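Local atomic coordinates of MSM0273 (Mycobacterium smegmatis, PDB entry 5L37), a protein that forms pentamers that probably cap the vertices of the polyhedral shell of the RMM bacterial microcompartment. Residues L51-S56 with L72-I77; M1-V6 with E28-G33. One frame throughout, in Å; residues are numbered along the deposited sequence.

Contact 1. Residues L51-S56 with L72-I77; sequences LIAQGS and LIIGSI
L51 lays its branched end across the side chain of I74, CD2 of L51 coming 3.9 Å from CD1 of I74. CG1 of I74 sits between the backbone N and the carbonyl carbon (chi1 64°), which brings it to 3.6 Å from the carbonyl oxygen of L51, while the CG2 branch meets CB of A53 at 4.0 Å. Small A53 suits this place, because P68 of a neighbouring subunit also packs on it; I37 of that subunit packs on L51. Strands 49-54 and 71-76 run antiparallel in the OB-like barrel of the EutN/CcmL family, paired by reciprocal bonds between A53 and L72 (A53 N to L72 O 2.9 Å). Further along, the pairing shifts in a beta bulge: L51 O takes the N-H of I74, but L51 N gives its hydrogen to the carbonyl oxygen of G75, two residues facing one. G75, lacking a side chain, adopts a very extended backbone there. On the other face, I52 and I73 cross obliquely, CG1 to CG1 at 3.8 Å. These branched residues suit a strand and point into the barrel interior, where both touch A38 of strand 35-40.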
loop_
_atom_site.group_PDB
_atom_site.type_symbol
_atom_site.label_atom_id
_atom_site.label_comp_id
_atom_site.label_asym_id
_atom_site.label_seq_id
_atom_site.Cartn_x
_atom_site.Cartn_y
_atom_site.Cartn_z
ATOM N N LEU C 51 16.789 5.318 5.897
ATOM C CA LEU C 51 16.073 4.532 4.905
ATOM C C LEU C 51 14.830 3.950 5.582
ATOM O O LEU C 51 14.953 3.363 6.651
ATOM C CB LEU C 51 16.988 3.412 4.411
ATOM C CG LEU C 51 16.533 2.579 3.234
ATOM C CD1 LEU C 51 16.343 3.561 2.013
ATOM C CD2 LEU C 51 17.588 1.495 2.996
ATOM N N ILE C 52 13.656 4.140 4.989
ATOM C CA ILE C 52 12.384 3.715 5.577
ATOM C C ILE C 52 11.696 2.684 4.719
ATOM O O ILE C 52 11.637 2.852 3.480
ATOM C CB ILE C 52 11.446 4.915 5.754
ATOM C CG1 ILE C 52 12.110 5.790 6.844
ATOM C CG2 ILE C 52 10.044 4.457 6.181
ATOM C CD1 ILE C 52 11.466 7.086 6.970
ATOM N N ALA C 53 11.151 1.654 5.359
ATOM C CA ALA C 53 10.225 0.719 4.669
ATOM C C ALA C 53 8.814 0.929 5.179
ATOM O O ALA C 53 8.620 1.264 6.358
ATOM C CB ALA C 53 10.644 -0.725 4.897
ATOM N N GLN C 54 7.829 0.770 4.284
ATOM C CA GLN C 54 6.428 1.076 4.635
ATOM C C GLN C 54 5.509 -0.109 4.441
ATOM O O GLN C 54 5.803 -1.046 3.670
ATOM C CB GLN C 54 5.926 2.221 3.767
ATOM C CG GLN C 54 6.683 3.529 4.004
ATOM C CD GLN C 54 6.177 4.603 3.080
ATOM O OE1 GLN C 54 6.659 4.760 1.964
ATOM N NE2 GLN C 54 5.134 5.299 3.514
ATOM N N GLY C 55 4.364 -0.049 5.106
ATOM C CA GLY C 55 3.353 -1.093 4.932
ATOM C C GLY C 55 3.538 -2.224 5.911
ATOM O O GLY C 55 4.193 -2.088 6.978
ATOM N N SER C 56 2.955 -3.383 5.569
ATOM C CA SER C 56 2.934 -4.487 6.507
ATOM C C SER C 56 4.339 -5.042 6.750
ATOM O O SER C 56 4.552 -5.664 7.804
ATOM C CB SER C 56 1.979 -5.586 6.053
ATOM O OG SER C 56 2.424 -6.119 4.850
ATOM N N LEU C 72 8.947 1.947 9.152
ATOM C CA LEU C 72 10.068 1.516 10.005
ATOM C C LEU C 72 11.346 2.009 9.390
ATOM O O LEU C 72 11.594 1.803 8.216
ATOM C CB LEU C 72 10.112 -0.020 10.124
ATOM C CG LEU C 72 11.267 -0.621 10.931
ATOM C CD1 LEU C 72 11.171 -0.222 12.444
ATOM C CD2 LEU C 72 11.195 -2.131 10.770
ATOM N N ILE C 73 12.181 2.644 10.215
ATOM C CA ILE C 73 13.533 2.968 9.770
ATOM C C ILE C 73 14.388 1.713 9.754
ATOM O O ILE C 73 14.513 1.018 10.772
ATOM C CB ILE C 73 14.115 4.058 10.692
ATOM C CG1 ILE C 73 13.456 5.406 10.343
ATOM C CG2 ILE C 73 15.664 4.110 10.547
ATOM C CD1 ILE C 73 13.633 6.504 11.500
ATOM N N ILE C 74 14.955 1.380 8.593
ATOM C CA ILE C 74 15.703 0.128 8.519
ATOM C C ILE C 74 17.212 0.355 8.497
ATOM O O ILE C 74 17.962 -0.616 8.548
ATOM C CB ILE C 74 15.264 -0.782 7.295
ATOM C CG1 ILE C 74 15.556 -0.102 5.987
ATOM C CG2 ILE C 74 13.780 -1.144 7.395
ATOM C CD1 ILE C 74 15.319 -1.065 4.785
ATOM N N GLY C 75 17.667 1.607 8.395
ATOM C CA GLY C 75 19.118 1.844 8.451
ATOM C C GLY C 75 19.437 3.311 8.206
ATOM O O GLY C 75 18.549 4.100 7.827
ATOM N N SER C 76 20.681 3.695 8.448
ATOM C CA SER C 76 21.095 5.053 8.087
ATOM C C SER C 76 21.825 5.005 6.769
ATOM O O SER C 76 22.297 3.943 6.350
ATOM C CB SER C 76 21.937 5.732 9.183
ATOM O OG SER C 76 23.109 5.023 9.369
ATOM N N ILE C 77 21.862 6.137 6.072
ATOM C CA ILE C 77 22.448 6.187 4.730
ATOM C C ILE C 77 23.911 6.619 4.824
ATOM O O ILE C 77 24.237 7.700 5.361
ATOM C CB ILE C 77 21.668 7.156 3.854
ATOM C CG1 ILE C 77 20.203 6.674 3.785
ATOM C CG2 ILE C 77 22.272 7.294 2.473
ATOM C CD1 ILE C 77 19.305 7.636 3.165
#

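Contact 2. Residues M1-V6 with E28-G33; sequences MLRATV and EVEGTG
E30 passes its aliphatic stem beneath the guanidinium of R3, the two side chains crossing at about a right angle. CG of E30 lies 3.4 Å from NH1 of R3, and CB lies under the same face, offset toward the rim. The carboxylate and guanidinium planes are nearly parallel, only 10° apart. OE2 of E30 lies well out of the guanidinium plane, 4.2 Å from NH1 of R3, and no N-H points at it, so the attraction is one of charge alone. With CG of E30 anti to its own carbonyl carbon, the bend at chi2 (-66°) places CD back toward T5. OG1 of T5 lies 2.8 Å from OE2 of E30, and both atoms turn to ND1 of H49, T5 by a hydrogen bond and E30 weakly. Two waters bridge the segments, one linking NH2 of R3 to OE1 of E30, weakly at the acid, and another giving a hydrogen each to the carbonyl oxygen of A4 and to OE2 of E30. E28 reaches instead to a salt bridge with R35.

Backbone bonds tie strands 2-9 and 23-29, antiparallel neighbours in the barrel sheet, just where the second strand ends. T5 and E28 exchange a pair of bonds (T5 N to E28 O 2.8 Å), and E30 N then bonds almost straight to R3 O, 3.0 Å away, with an angle of 175° at the hydrogen. Beyond it the chain turns, G33 N bonding back to V29 O.

Apolar contact is slight. CD1 of L2 meets CG1 of V29 at 4.1 Å. A4, in the non-hydrogen-bonded pair with V29, faces the interior toward I52 and V27, and its small CB fits close to E28 O, 3.4 Å away.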
loop_
_atom_site.group_PDB
_atom_site.type_symbol
_atom_site.label_atom_id
_atom_site.label_comp_id
_atom_site.label_asym_id
_atom_site.label_seq_id
_atom_site.Cartn_x
_atom_site.Cartn_y
_atom_site.Cartn_z
ATOM N N MET C 1 11.334 1.528 -0.811
ATOM C CA MET C 1 11.860 2.217 0.403
ATOM C C MET C 1 12.129 3.665 0.046
ATOM O O MET C 1 12.238 4.032 -1.123
ATOM C CB MET C 1 13.150 1.528 0.957
ATOM C CG MET C 1 12.905 0.114 1.562
ATOM S SD MET C 1 12.878 -1.151 0.238
ATOM C CE MET C 1 14.642 -1.244 -0.179
ATOM N N LEU C 2 12.190 4.512 1.080
ATOM C CA LEU C 2 12.446 5.935 0.832
ATOM C C LEU C 2 13.602 6.443 1.685
ATOM O O LEU C 2 13.814 6.001 2.811
ATOM C CB LEU C 2 11.226 6.764 1.139
ATOM C CG LEU C 2 10.003 6.494 0.261
ATOM C CD1 LEU C 2 8.796 7.206 0.856
ATOM C CD2 LEU C 2 10.231 6.919 -1.202
ATOM N N ARG C 3 14.360 7.370 1.131
ATOM C CA ARG C 3 15.329 8.150 1.905
ATOM C C ARG C 3 14.568 9.272 2.595
ATOM O O ARG C 3 13.759 9.958 1.955
ATOM C CB ARG C 3 16.429 8.722 0.983
ATOM C CG ARG C 3 17.256 7.682 0.296
ATOM C CD ARG C 3 18.385 8.307 -0.525
ATOM N NE ARG C 3 17.937 9.302 -1.470
ATOM C CZ ARG C 3 18.143 10.613 -1.331
ATOM N NH1 ARG C 3 18.796 11.102 -0.277
ATOM N NH2 ARG C 3 17.699 11.442 -2.260
ATOM N N ALA C 4 14.869 9.484 3.869
ATOM C CA ALA C 4 14.239 10.554 4.629
ATOM C C ALA C 4 15.217 11.118 5.617
ATOM O O ALA C 4 16.289 10.524 5.851
ATOM C CB ALA C 4 13.024 10.020 5.351
ATOM N N THR C 5 14.858 12.264 6.183
ATOM C CA THR C 5 15.658 12.909 7.210
ATOM C C THR C 5 14.822 12.983 8.463
ATOM O O THR C 5 13.670 13.427 8.401
ATOM C CB THR C 5 16.102 14.335 6.775
ATOM O OG1 THR C 5 16.847 14.223 5.552
ATOM C CG2 THR C 5 16.971 14.988 7.842
ATOM N N VAL C 6 15.400 12.561 9.588
ATOM C CA VAL C 6 14.732 12.693 10.890
ATOM C C VAL C 6 14.651 14.165 11.307
ATOM O O VAL C 6 15.658 14.893 11.309
ATOM C CB VAL C 6 15.456 11.923 11.990
ATOM C CG1 VAL C 6 14.687 12.060 13.321
ATOM C CG2 VAL C 6 15.603 10.411 11.613
ATOM N N GLU C 28 11.169 13.619 7.168
ATOM C CA GLU C 28 10.812 14.335 5.966
ATOM C C GLU C 28 11.424 13.592 4.787
ATOM O O GLU C 28 12.638 13.332 4.759
ATOM C CB GLU C 28 11.319 15.766 6.033
ATOM C CG GLU C 28 11.076 16.539 4.782
ATOM C CD GLU C 28 11.376 18.004 4.948
ATOM O OE1 GLU C 28 11.805 18.438 6.043
ATOM O OE2 GLU C 28 11.206 18.724 3.949
ATOM N N VAL C 29 10.586 13.224 3.839
ATOM C CA VAL C 29 11.040 12.432 2.708
ATOM C C VAL C 29 11.870 13.301 1.777
ATOM O O VAL C 29 11.485 14.426 1.449
ATOM C CB VAL C 29 9.835 11.802 1.946
ATOM C CG1 VAL C 29 10.328 10.992 0.757
ATOM C CG2 VAL C 29 9.059 10.899 2.863
ATOM N N GLU C 30 13.022 12.778 1.359
ATOM C CA GLU C 30 13.964 13.532 0.540
ATOM C C GLU C 30 13.288 13.826 -0.804
ATOM O O GLU C 30 12.600 12.980 -1.359
ATOM C CB GLU C 30 15.233 12.694 0.290
ATOM C CG GLU C 30 16.155 12.390 1.472
ATOM C CD GLU C 30 16.853 13.567 2.099
ATOM O OE1 GLU C 30 16.661 14.723 1.651
ATOM O OE2 GLU C 30 17.618 13.308 3.053
ATOM N N GLY C 31 13.440 15.034 -1.311
ATOM C CA GLY C 31 12.866 15.350 -2.606
ATOM C C GLY C 31 11.409 15.752 -2.635
ATOM O O GLY C 31 11.064 16.698 -3.317
ATOM N N THR C 32 10.544 15.060 -1.907
ATOM C CA THR C 32 9.143 15.443 -1.941
ATOM C C THR C 32 8.857 16.438 -0.819
ATOM O O THR C 32 7.943 17.238 -0.912
ATOM C CB THR C 32 8.196 14.231 -1.790
ATOM O OG1 THR C 32 8.352 13.684 -0.476
ATOM C CG2 THR C 32 8.521 13.151 -2.820
ATOM N N GLY C 33 9.621 16.346 0.264
ATOM C CA GLY C 33 9.371 17.175 1.431
ATOM C C GLY C 33 8.189 16.662 2.248
ATOM O O GLY C 33 7.850 17.237 3.280
HETATM O O HOH W 1 18.275 14.335 -0.994
HETATM O O HOH W 2 18.064 10.695 3.533
#

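How the contacts relate
Both contacts join neighbouring strands of one antiparallel barrel sheet, and strands 49-54 and 2-9 lie next to each other in it, with I52 N probably hydrogen-bonded to L2 O. Their centres are about 11 Å apart, and both touch a neighbouring subunit. Contact 1 is buried, near the middle of the chain, and its side-chain chemistry is almost wholly aliphatic. Contact 2 is only partly buried and lies farther out, where a strand gives way to a turn; there charged and hydroxyl groups take over, with water bridging to the carboxylate of E30, and apolar contact shrinks to L2 against V29. The two meet again where I77 CD1 packs on R3 CG, 3.5 Å away, the aliphatic part of the arginine lying against the isoleucine.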